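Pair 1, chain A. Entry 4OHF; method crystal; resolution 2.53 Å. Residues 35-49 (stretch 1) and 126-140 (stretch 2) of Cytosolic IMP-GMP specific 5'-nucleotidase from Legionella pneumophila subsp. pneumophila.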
# COMPACT_ATOMS: atom_id res chain seq x y z
N ASN A 35 -28.19 29.03 1.43
CA ASN A 35 -27.62 29.95 2.39
C ASN A 35 -26.40 29.39 3.10
O ASN A 35 -25.40 30.09 3.28
CB ASN A 35 -28.66 30.37 3.42
CG ASN A 35 -29.77 31.20 2.82
OD1 ASN A 35 -29.57 31.85 1.79
ND2 ASN A 35 -30.94 31.18 3.45
N PHE A 36 -26.49 28.13 3.50
CA PHE A 36 -25.40 27.48 4.20
C PHE A 36 -24.17 27.29 3.29
O PHE A 36 -23.04 27.54 3.72
CB PHE A 36 -25.87 26.15 4.79
CG PHE A 36 -24.81 25.40 5.53
CD1 PHE A 36 -23.88 24.63 4.84
CD2 PHE A 36 -24.73 25.48 6.92
CE1 PHE A 36 -22.87 23.94 5.54
CE2 PHE A 36 -23.72 24.81 7.62
CZ PHE A 36 -22.80 24.04 6.92
N GLU A 37 -24.39 26.84 2.05
CA GLU A 37 -23.27 26.64 1.13
C GLU A 37 -22.59 27.99 0.93
O GLU A 37 -21.38 28.10 1.01
CB GLU A 37 -23.72 26.12 -0.23
CG GLU A 37 -24.07 24.65 -0.30
CD GLU A 37 -22.89 23.73 0.02
OE1 GLU A 37 -21.72 24.16 -0.08
OE2 GLU A 37 -23.16 22.55 0.35
N SER A 38 -23.40 29.00 0.65
CA SER A 38 -22.91 30.35 0.44
C SER A 38 -22.04 30.84 1.59
O SER A 38 -20.98 31.42 1.36
CB SER A 38 -24.08 31.30 0.24
OG SER A 38 -23.61 32.63 0.15
N LEU A 39 -22.49 30.62 2.83
CA LEU A 39 -21.73 31.05 3.99
C LEU A 39 -20.36 30.38 3.92
O LEU A 39 -19.32 31.06 3.94
CB LEU A 39 -22.43 30.63 5.28
CG LEU A 39 -22.25 31.50 6.54
CD1 LEU A 39 -22.36 30.61 7.75
CD2 LEU A 39 -20.91 32.22 6.54
N VAL A 40 -20.35 29.05 3.83
CA VAL A 40 -19.10 28.30 3.75
C VAL A 40 -18.23 28.85 2.64
O VAL A 40 -17.03 29.02 2.81
CB VAL A 40 -19.33 26.80 3.50
CG1 VAL A 40 -18.00 26.09 3.28
CG2 VAL A 40 -20.04 26.18 4.69
N TYR A 41 -18.84 29.14 1.49
CA TYR A 41 -18.08 29.69 0.39
C TYR A 41 -17.40 30.98 0.85
O TYR A 41 -16.16 31.09 0.78
CB TYR A 41 -19.01 29.95 -0.80
CG TYR A 41 -18.35 30.63 -1.99
CD1 TYR A 41 -18.35 32.01 -2.11
CD2 TYR A 41 -17.78 29.88 -3.02
CE1 TYR A 41 -17.80 32.64 -3.22
CE2 TYR A 41 -17.23 30.49 -4.13
CZ TYR A 41 -17.24 31.88 -4.23
OH TYR A 41 -16.70 32.50 -5.33
N ASP A 42 -18.18 31.95 1.34
CA ASP A 42 -17.61 33.21 1.82
C ASP A 42 -16.51 32.99 2.86
O ASP A 42 -15.37 33.38 2.65
CB ASP A 42 -18.69 34.11 2.42
CG ASP A 42 -19.73 34.55 1.40
OD1 ASP A 42 -19.41 34.57 0.20
OD2 ASP A 42 -20.86 34.88 1.81
N LEU A 43 -16.85 32.38 3.99
CA LEU A 43 -15.85 32.15 5.03
C LEU A 43 -14.55 31.55 4.48
O LEU A 43 -13.47 31.98 4.85
CB LEU A 43 -16.41 31.24 6.12
CG LEU A 43 -17.64 31.74 6.87
CD1 LEU A 43 -18.12 30.69 7.85
CD2 LEU A 43 -17.30 33.03 7.60
N VAL A 44 -14.67 30.56 3.59
CA VAL A 44 -13.50 29.88 3.01
C VAL A 44 -12.73 30.77 2.05
O VAL A 44 -11.51 30.76 2.03
CB VAL A 44 -13.90 28.59 2.25
CG1 VAL A 44 -12.70 28.02 1.50
CG2 VAL A 44 -14.42 27.56 3.23
N LYS A 45 -13.46 31.53 1.24
CA LYS A 45 -12.83 32.42 0.28
C LYS A 45 -12.10 33.52 1.04
O LYS A 45 -11.02 33.96 0.64
CB LYS A 45 -13.89 33.03 -0.64
CG LYS A 45 -13.32 33.82 -1.80
CD LYS A 45 -14.42 34.31 -2.72
CE LYS A 45 -15.42 35.16 -1.94
NZ LYS A 45 -16.48 35.72 -2.83
N GLU A 46 -12.69 33.94 2.15
CA GLU A 46 -12.11 34.97 2.99
C GLU A 46 -10.81 34.48 3.61
O GLU A 46 -9.76 35.11 3.46
CB GLU A 46 -13.10 35.34 4.09
CG GLU A 46 -12.57 36.27 5.15
CD GLU A 46 -13.43 36.24 6.40
OE1 GLU A 46 -14.64 36.52 6.29
OE2 GLU A 46 -12.89 35.91 7.48
N ARG A 47 -10.88 33.35 4.30
CA ARG A 47 -9.71 32.76 4.96
C ARG A 47 -8.53 32.56 4.01
O ARG A 47 -7.38 32.46 4.45
CB ARG A 47 -10.09 31.43 5.61
CG ARG A 47 -8.95 30.74 6.34
CD ARG A 47 -8.38 31.63 7.42
NE ARG A 47 -9.39 31.95 8.42
CZ ARG A 47 -9.65 31.19 9.48
NH1 ARG A 47 -8.97 30.07 9.68
NH2 ARG A 47 -10.61 31.55 10.33
N LEU A 48 -8.80 32.51 2.71
CA LEU A 48 -7.75 32.34 1.72
C LEU A 48 -7.00 33.64 1.46
O LEU A 48 -5.77 33.67 1.47
CB LEU A 48 -8.34 31.84 0.40
CG LEU A 48 -8.64 30.34 0.32
CD1 LEU A 48 -9.31 30.03 -1.01
CD2 LEU A 48 -7.34 29.56 0.47
N ALA A 49 -7.75 34.70 1.23
CA ALA A 49 -7.16 36.01 0.97
C ALA A 49 -6.47 36.58 2.19
O ALA A 49 -5.70 37.54 2.08
CB ALA A 49 -8.24 36.97 0.49
N THR A 126 -19.05 15.74 1.12
CA THR A 126 -19.23 16.53 2.32
C THR A 126 -20.31 17.58 2.12
O THR A 126 -20.82 17.77 1.02
CB THR A 126 -17.92 17.26 2.73
OG1 THR A 126 -17.61 18.27 1.75
CG2 THR A 126 -16.76 16.27 2.81
N SER A 127 -20.65 18.27 3.20
CA SER A 127 -21.66 19.32 3.17
C SER A 127 -21.12 20.59 2.51
O SER A 127 -21.87 21.55 2.29
CB SER A 127 -22.13 19.63 4.59
OG SER A 127 -21.03 19.90 5.45
N PHE A 128 -19.82 20.62 2.23
CA PHE A 128 -19.19 21.78 1.59
C PHE A 128 -18.54 21.44 0.26
O PHE A 128 -17.74 22.21 -0.24
CB PHE A 128 -18.17 22.42 2.54
CG PHE A 128 -17.29 21.43 3.26
CD1 PHE A 128 -16.23 20.81 2.61
CD2 PHE A 128 -17.55 21.10 4.59
CE1 PHE A 128 -15.43 19.85 3.27
CE2 PHE A 128 -16.76 20.13 5.27
CZ PHE A 128 -15.70 19.51 4.61
N SER A 129 -18.91 20.29 -0.31
CA SER A 129 -18.37 19.85 -1.58
C SER A 129 -18.72 20.78 -2.74
O SER A 129 -17.87 21.10 -3.56
CB SER A 129 -18.88 18.45 -1.92
OG SER A 129 -18.10 17.46 -1.26
N ILE A 130 -19.97 21.18 -2.80
CA ILE A 130 -20.43 22.05 -3.85
C ILE A 130 -19.71 23.39 -3.79
O ILE A 130 -19.29 23.92 -4.82
CB ILE A 130 -21.95 22.21 -3.78
CG1 ILE A 130 -22.60 20.96 -4.38
CG2 ILE A 130 -22.40 23.48 -4.49
CD1 ILE A 130 -24.10 20.84 -4.17
N ALA A 131 -19.56 23.95 -2.60
CA ALA A 131 -18.85 25.22 -2.47
C ALA A 131 -17.40 25.00 -2.89
O ALA A 131 -16.81 25.82 -3.62
CB ALA A 131 -18.91 25.71 -1.03
N PHE A 132 -16.82 23.88 -2.45
CA PHE A 132 -15.45 23.56 -2.79
C PHE A 132 -15.25 23.60 -4.30
O PHE A 132 -14.31 24.24 -4.79
CB PHE A 132 -15.08 22.17 -2.26
CG PHE A 132 -13.59 21.91 -2.20
CD1 PHE A 132 -12.79 22.08 -3.31
CD2 PHE A 132 -13.00 21.48 -1.01
CE1 PHE A 132 -11.41 21.83 -3.26
CE2 PHE A 132 -11.62 21.22 -0.95
CZ PHE A 132 -10.83 21.40 -2.08
N CYS A 133 -16.12 22.91 -5.03
CA CYS A 133 -16.04 22.85 -6.49
C CYS A 133 -16.13 24.21 -7.16
O CYS A 133 -15.31 24.54 -8.00
CB CYS A 133 -17.12 21.93 -7.06
SG CYS A 133 -16.80 20.17 -6.83
N ILE A 134 -17.13 24.99 -6.78
CA ILE A 134 -17.30 26.31 -7.36
C ILE A 134 -16.05 27.16 -7.11
O ILE A 134 -15.47 27.73 -8.05
CB ILE A 134 -18.51 27.03 -6.78
CG1 ILE A 134 -19.79 26.28 -7.15
CG2 ILE A 134 -18.54 28.46 -7.29
CD1 ILE A 134 -21.03 26.83 -6.50
N LEU A 135 -15.63 27.24 -5.85
CA LEU A 135 -14.45 28.02 -5.52
C LEU A 135 -13.22 27.52 -6.28
O LEU A 135 -12.55 28.30 -6.95
CB LEU A 135 -14.18 27.96 -4.02
CG LEU A 135 -12.98 28.80 -3.57
CD1 LEU A 135 -13.19 30.22 -4.03
CD2 LEU A 135 -12.81 28.76 -2.06
N TYR A 136 -12.92 26.22 -6.17
CA TYR A 136 -11.76 25.66 -6.85
C TYR A 136 -11.80 25.98 -8.33
O TYR A 136 -10.78 26.32 -8.93
CB TYR A 136 -11.70 24.15 -6.66
CG TYR A 136 -10.43 23.54 -7.20
CD1 TYR A 136 -9.20 23.77 -6.59
CD2 TYR A 136 -10.46 22.72 -8.33
CE1 TYR A 136 -8.03 23.19 -7.07
CE2 TYR A 136 -9.29 22.14 -8.83
CZ TYR A 136 -8.08 22.38 -8.20
OH TYR A 136 -6.93 21.82 -8.70
N GLY A 137 -12.97 25.86 -8.92
CA GLY A 137 -13.09 26.15 -10.34
C GLY A 137 -12.63 27.56 -10.65
O GLY A 137 -11.80 27.77 -11.53
N GLN A 138 -13.17 28.53 -9.92
CA GLN A 138 -12.81 29.93 -10.12
C GLN A 138 -11.34 30.18 -9.84
O GLN A 138 -10.69 30.94 -10.56
CB GLN A 138 -13.68 30.81 -9.24
CG GLN A 138 -15.15 30.73 -9.60
CD GLN A 138 -16.04 31.31 -8.52
OE1 GLN A 138 -15.81 31.06 -7.33
NE2 GLN A 138 -17.07 32.05 -8.92
N LEU A 139 -10.81 29.55 -8.80
CA LEU A 139 -9.42 29.73 -8.43
C LEU A 139 -8.50 29.35 -9.58
O LEU A 139 -7.59 30.11 -9.93
CB LEU A 139 -9.09 28.92 -7.18
CG LEU A 139 -9.80 29.38 -5.91
CD1 LEU A 139 -9.29 28.58 -4.72
CD2 LEU A 139 -9.55 30.87 -5.69
N VAL A 140 -8.72 28.19 -10.20
CA VAL A 140 -7.86 27.77 -11.30
C VAL A 140 -8.06 28.71 -12.50
O VAL A 140 -7.12 28.95 -13.26
CB VAL A 140 -8.13 26.30 -11.74
CG1 VAL A 140 -8.06 25.37 -10.53
CG2 VAL A 140 -9.45 26.20 -12.42
O HOH W 1 -22.23 20.35 -0.70

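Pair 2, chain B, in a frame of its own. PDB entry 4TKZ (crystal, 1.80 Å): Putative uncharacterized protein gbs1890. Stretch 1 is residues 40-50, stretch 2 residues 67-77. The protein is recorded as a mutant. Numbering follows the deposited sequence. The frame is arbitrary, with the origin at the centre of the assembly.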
# COMPACT_ATOMS: atom_id res chain seq x y z
N SER B 40 8.49 -12.79 -15.74
CA SER B 40 7.38 -13.68 -15.99
C SER B 40 6.78 -14.12 -14.67
O SER B 40 7.36 -13.91 -13.60
CB SER B 40 7.86 -14.92 -16.74
OG SER B 40 8.61 -15.76 -15.88
N SER B 41 5.61 -14.74 -14.76
CA SER B 41 4.98 -15.34 -13.59
C SER B 41 5.88 -16.42 -12.98
O SER B 41 6.02 -16.51 -11.76
CB SER B 41 3.60 -15.89 -13.97
OG SER B 41 2.99 -16.55 -12.89
N ASN B 42 6.51 -17.23 -13.83
CA ASN B 42 7.40 -18.26 -13.30
C ASN B 42 8.58 -17.66 -12.52
O ASN B 42 9.04 -18.24 -11.53
CB ASN B 42 7.89 -19.22 -14.41
CG ASN B 42 8.52 -20.48 -13.85
OD1 ASN B 42 9.75 -20.62 -13.84
ND2 ASN B 42 7.70 -21.40 -13.37
N ASP B 43 9.05 -16.49 -12.95
CA ASP B 43 10.15 -15.81 -12.27
C ASP B 43 9.77 -15.50 -10.82
O ASP B 43 10.57 -15.69 -9.89
CB ASP B 43 10.51 -14.51 -12.98
CG ASP B 43 11.20 -14.73 -14.30
OD1 ASP B 43 11.83 -15.80 -14.47
OD2 ASP B 43 11.11 -13.84 -15.17
N VAL B 44 8.54 -15.03 -10.64
CA VAL B 44 7.99 -14.79 -9.30
C VAL B 44 7.89 -16.09 -8.52
O VAL B 44 8.22 -16.13 -7.33
CB VAL B 44 6.58 -14.17 -9.38
CG1 VAL B 44 6.07 -13.87 -7.98
CG2 VAL B 44 6.62 -12.90 -10.19
N ARG B 45 7.43 -17.15 -9.18
CA ARG B 45 7.31 -18.44 -8.51
C ARG B 45 8.66 -18.94 -8.03
O ARG B 45 8.76 -19.45 -6.91
CB ARG B 45 6.68 -19.48 -9.44
CG ARG B 45 6.55 -20.85 -8.80
CD ARG B 45 5.70 -21.75 -9.67
NE ARG B 45 5.78 -23.15 -9.27
CZ ARG B 45 4.85 -23.79 -8.58
NH1 ARG B 45 5.01 -25.07 -8.29
NH2 ARG B 45 3.74 -23.16 -8.21
N VAL B 46 9.68 -18.80 -8.87
CA VAL B 46 11.03 -19.26 -8.54
C VAL B 46 11.55 -18.49 -7.34
O VAL B 46 12.10 -19.08 -6.40
CB VAL B 46 11.99 -19.05 -9.73
CG1 VAL B 46 13.44 -19.17 -9.29
CG2 VAL B 46 11.71 -20.10 -10.81
N ALA B 47 11.36 -17.18 -7.37
CA ALA B 47 11.81 -16.33 -6.28
C ALA B 47 11.12 -16.70 -4.97
O ALA B 47 11.77 -16.81 -3.92
CB ALA B 47 11.58 -14.87 -6.61
N LEU B 48 9.80 -16.89 -5.02
CA LEU B 48 9.05 -17.21 -3.80
C LEU B 48 9.48 -18.55 -3.21
O LEU B 48 9.72 -18.63 -2.01
CB LEU B 48 7.54 -17.18 -4.05
CG LEU B 48 6.63 -17.28 -2.83
CD1 LEU B 48 6.91 -16.14 -1.82
CD2 LEU B 48 5.18 -17.25 -3.24
N GLN B 49 9.58 -19.59 -4.06
CA GLN B 49 10.07 -20.88 -3.61
C GLN B 49 11.37 -20.75 -2.85
O GLN B 49 11.54 -21.33 -1.77
CB GLN B 49 10.33 -21.80 -4.80
CG GLN B 49 9.13 -22.31 -5.53
CD GLN B 49 9.55 -23.21 -6.67
OE1 GLN B 49 9.19 -22.98 -7.83
NE2 GLN B 49 10.35 -24.22 -6.36
N ARG B 50 12.30 -20.00 -3.42
CA ARG B 50 13.60 -19.80 -2.79
C ARG B 50 13.47 -19.17 -1.40
O ARG B 50 14.18 -19.56 -0.47
CB ARG B 50 14.49 -18.95 -3.70
CG ARG B 50 15.90 -18.73 -3.17
CD ARG B 50 16.79 -18.07 -4.21
NE ARG B 50 18.00 -17.53 -3.60
CZ ARG B 50 18.98 -16.93 -4.27
NH1 ARG B 50 18.89 -16.78 -5.59
NH2 ARG B 50 20.05 -16.47 -3.63
N GLY B 67 -3.98 -10.45 -9.08
CA GLY B 67 -2.77 -10.15 -9.81
C GLY B 67 -1.75 -11.28 -9.75
O GLY B 67 -1.91 -12.23 -8.99
N THR B 68 -0.69 -11.18 -10.55
CA THR B 68 0.34 -12.22 -10.60
C THR B 68 0.99 -12.52 -9.24
O THR B 68 1.07 -13.68 -8.84
CB THR B 68 1.39 -11.94 -11.69
OG1 THR B 68 0.75 -12.03 -12.97
CG2 THR B 68 2.55 -12.94 -11.64
N PRO B 69 1.42 -11.47 -8.50
CA PRO B 69 1.96 -11.76 -7.16
C PRO B 69 1.01 -12.55 -6.27
O PRO B 69 1.46 -13.46 -5.56
CB PRO B 69 2.18 -10.36 -6.57
CG PRO B 69 2.48 -9.52 -7.74
CD PRO B 69 1.60 -10.05 -8.85
N PHE B 70 -0.27 -12.19 -6.28
CA PHE B 70 -1.23 -12.88 -5.42
C PHE B 70 -1.45 -14.30 -5.97
O PHE B 70 -1.42 -15.28 -5.22
CB PHE B 70 -2.55 -12.12 -5.38
CG PHE B 70 -3.62 -12.82 -4.60
CD1 PHE B 70 -3.70 -12.68 -3.22
CD2 PHE B 70 -4.55 -13.62 -5.24
CE1 PHE B 70 -4.69 -13.33 -2.49
CE2 PHE B 70 -5.55 -14.27 -4.53
CZ PHE B 70 -5.61 -14.13 -3.16
N ASN B 71 -1.66 -14.39 -7.27
CA ASN B 71 -1.94 -15.69 -7.90
C ASN B 71 -0.81 -16.71 -7.72
O ASN B 71 -1.05 -17.87 -7.35
CB ASN B 71 -2.25 -15.51 -9.39
CG ASN B 71 -3.57 -14.80 -9.64
OD1 ASN B 71 -4.40 -14.64 -8.75
ND2 ASN B 71 -3.76 -14.35 -10.88
N VAL B 72 0.42 -16.28 -8.00
CA VAL B 72 1.59 -17.13 -7.78
C VAL B 72 1.74 -17.51 -6.31
O VAL B 72 2.05 -18.65 -6.00
CB VAL B 72 2.88 -16.45 -8.27
CG1 VAL B 72 4.11 -17.13 -7.68
CG2 VAL B 72 2.95 -16.44 -9.78
N SER B 73 1.55 -16.55 -5.41
CA SER B 73 1.70 -16.83 -3.99
C SER B 73 0.65 -17.81 -3.48
O SER B 73 0.96 -18.73 -2.72
CB SER B 73 1.67 -15.53 -3.18
OG SER B 73 2.68 -14.65 -3.64
N SER B 74 -0.60 -17.60 -3.90
CA SER B 74 -1.71 -18.44 -3.48
C SER B 74 -1.52 -19.88 -3.95
O SER B 74 -1.78 -20.82 -3.19
CB SER B 74 -3.02 -17.90 -4.03
OG SER B 74 -3.37 -16.68 -3.39
N ALA B 75 -1.08 -20.04 -5.19
CA ALA B 75 -0.89 -21.37 -5.80
C ALA B 75 0.18 -22.16 -5.07
O ALA B 75 0.07 -23.39 -4.92
CB ALA B 75 -0.52 -21.23 -7.26
N LEU B 76 1.23 -21.47 -4.65
CA LEU B 76 2.34 -22.11 -3.98
C LEU B 76 2.01 -22.43 -2.53
O LEU B 76 2.54 -23.38 -1.97
CB LEU B 76 3.59 -21.24 -4.07
CG LEU B 76 4.91 -21.94 -3.77
CD1 LEU B 76 5.18 -23.04 -4.81
CD2 LEU B 76 6.05 -20.93 -3.73
N SER B 77 1.12 -21.64 -1.93
CA SER B 77 0.80 -21.78 -0.51
C SER B 77 0.13 -23.12 -0.16
O SER B 77 0.06 -23.47 1.01
CB SER B 77 -0.12 -20.65 -0.04
OG SER B 77 -1.43 -20.85 -0.55

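What backbone arrangement do the two pairs share? In each, two helices cross with their N-to-C directions at a signed angle of -48° in pair 1 and -50° in pair 2, and their axes approach to 8.9 Å and 9.4 Å. The N, CA and C atoms of 14 central residues superpose with an RMSD of 0.6 Å. The match places A:Val40, A:Tyr41, A:Val44 and A:Lys45 on B:Val44, B:Arg45, B:Leu48 and B:Gln49, and across the contact A:Ala131, A:Ile134 and A:Leu135 on B:Val72, B:Ala75 and B:Leu76. Buried surface is also similar, 582 Å² in pair 1 and 485 Å² in pair 2.

How is the closest part of the crossing filled? In pair 1 A:Tyr41 CA and A:Ala131 CA lie 5.4 Å apart; in pair 2 the matched atoms B:Arg45 CA and B:Val72 CA lie 5.9 Å apart. A:Ala131 points its small side chain toward the other helix, its CB 4.2 Å from A:Tyr41 CB and 4.4 Å from A:Val40 CG1. B:Val72 also points toward its partner but carries two methyl groups. Its CG1 packs 3.8 Å from B:Val44 CG1 and 3.6 Å from B:Arg45 CA, while its CG2 comes within 3.1 Å of B:Ser41 OG. The valines A:Val40 and B:Val44 nearly coincide, both with chi1 t; across from them, the position held by alanine in pair 1 is held by the bulkier valine in pair 2.

What do the long side chains of A:Tyr41 and B:Arg45 do from the same position? Both leave the helix sideways with chi1 t, and their ends come nearer the other stretch. A:Tyr41 sits as a knob among A:Ala131, A:Ile134, A:Leu135 and A:Gln138; its CE2 lies 4.0 Å from both A:Ile134 CG2 and A:Leu135 CB, and its OH donates a hydrogen bond of 2.6 Å to A:Gln138 OE1. B:Arg45 has B:Leu76 CD1 over one face of its guanidinium, with NH2 3.7 Å from that atom. Where A:Ile134 adds a branched side chain against the tyrosine, B:Ala75 has only a methyl group, which stays 4.8 Å from the other stretch.

Does the matched leucine play the same part in both? Largely so: A:Leu135 and B:Leu76 share the t, p rotamer. A:Leu135 is a knob among A:Tyr41, A:Val44, A:Lys45 and A:Leu48, with its CD2 3.6 Å from A:Val44 CG1. B:Leu76 CD2 lies 3.8 Å from both B:Leu48 CG and B:Gln49 CG. B:Leu48, larger than A:Val44, also reaches B:Ser73, its CD2 3.6 Å from the CA.

How do the matched A:Glu37 and B:Ser41 differ? A:Glu37 brings polar atoms to its partner: OE1 accepts a weak 3.3 Å hydrogen bond from A:Ala131 N, and OE2 accepts one of 2.6 Å from a water. B:Ser41 makes no hydrogen bond across; its OG packs 3.1 Å from B:Val72 CG2.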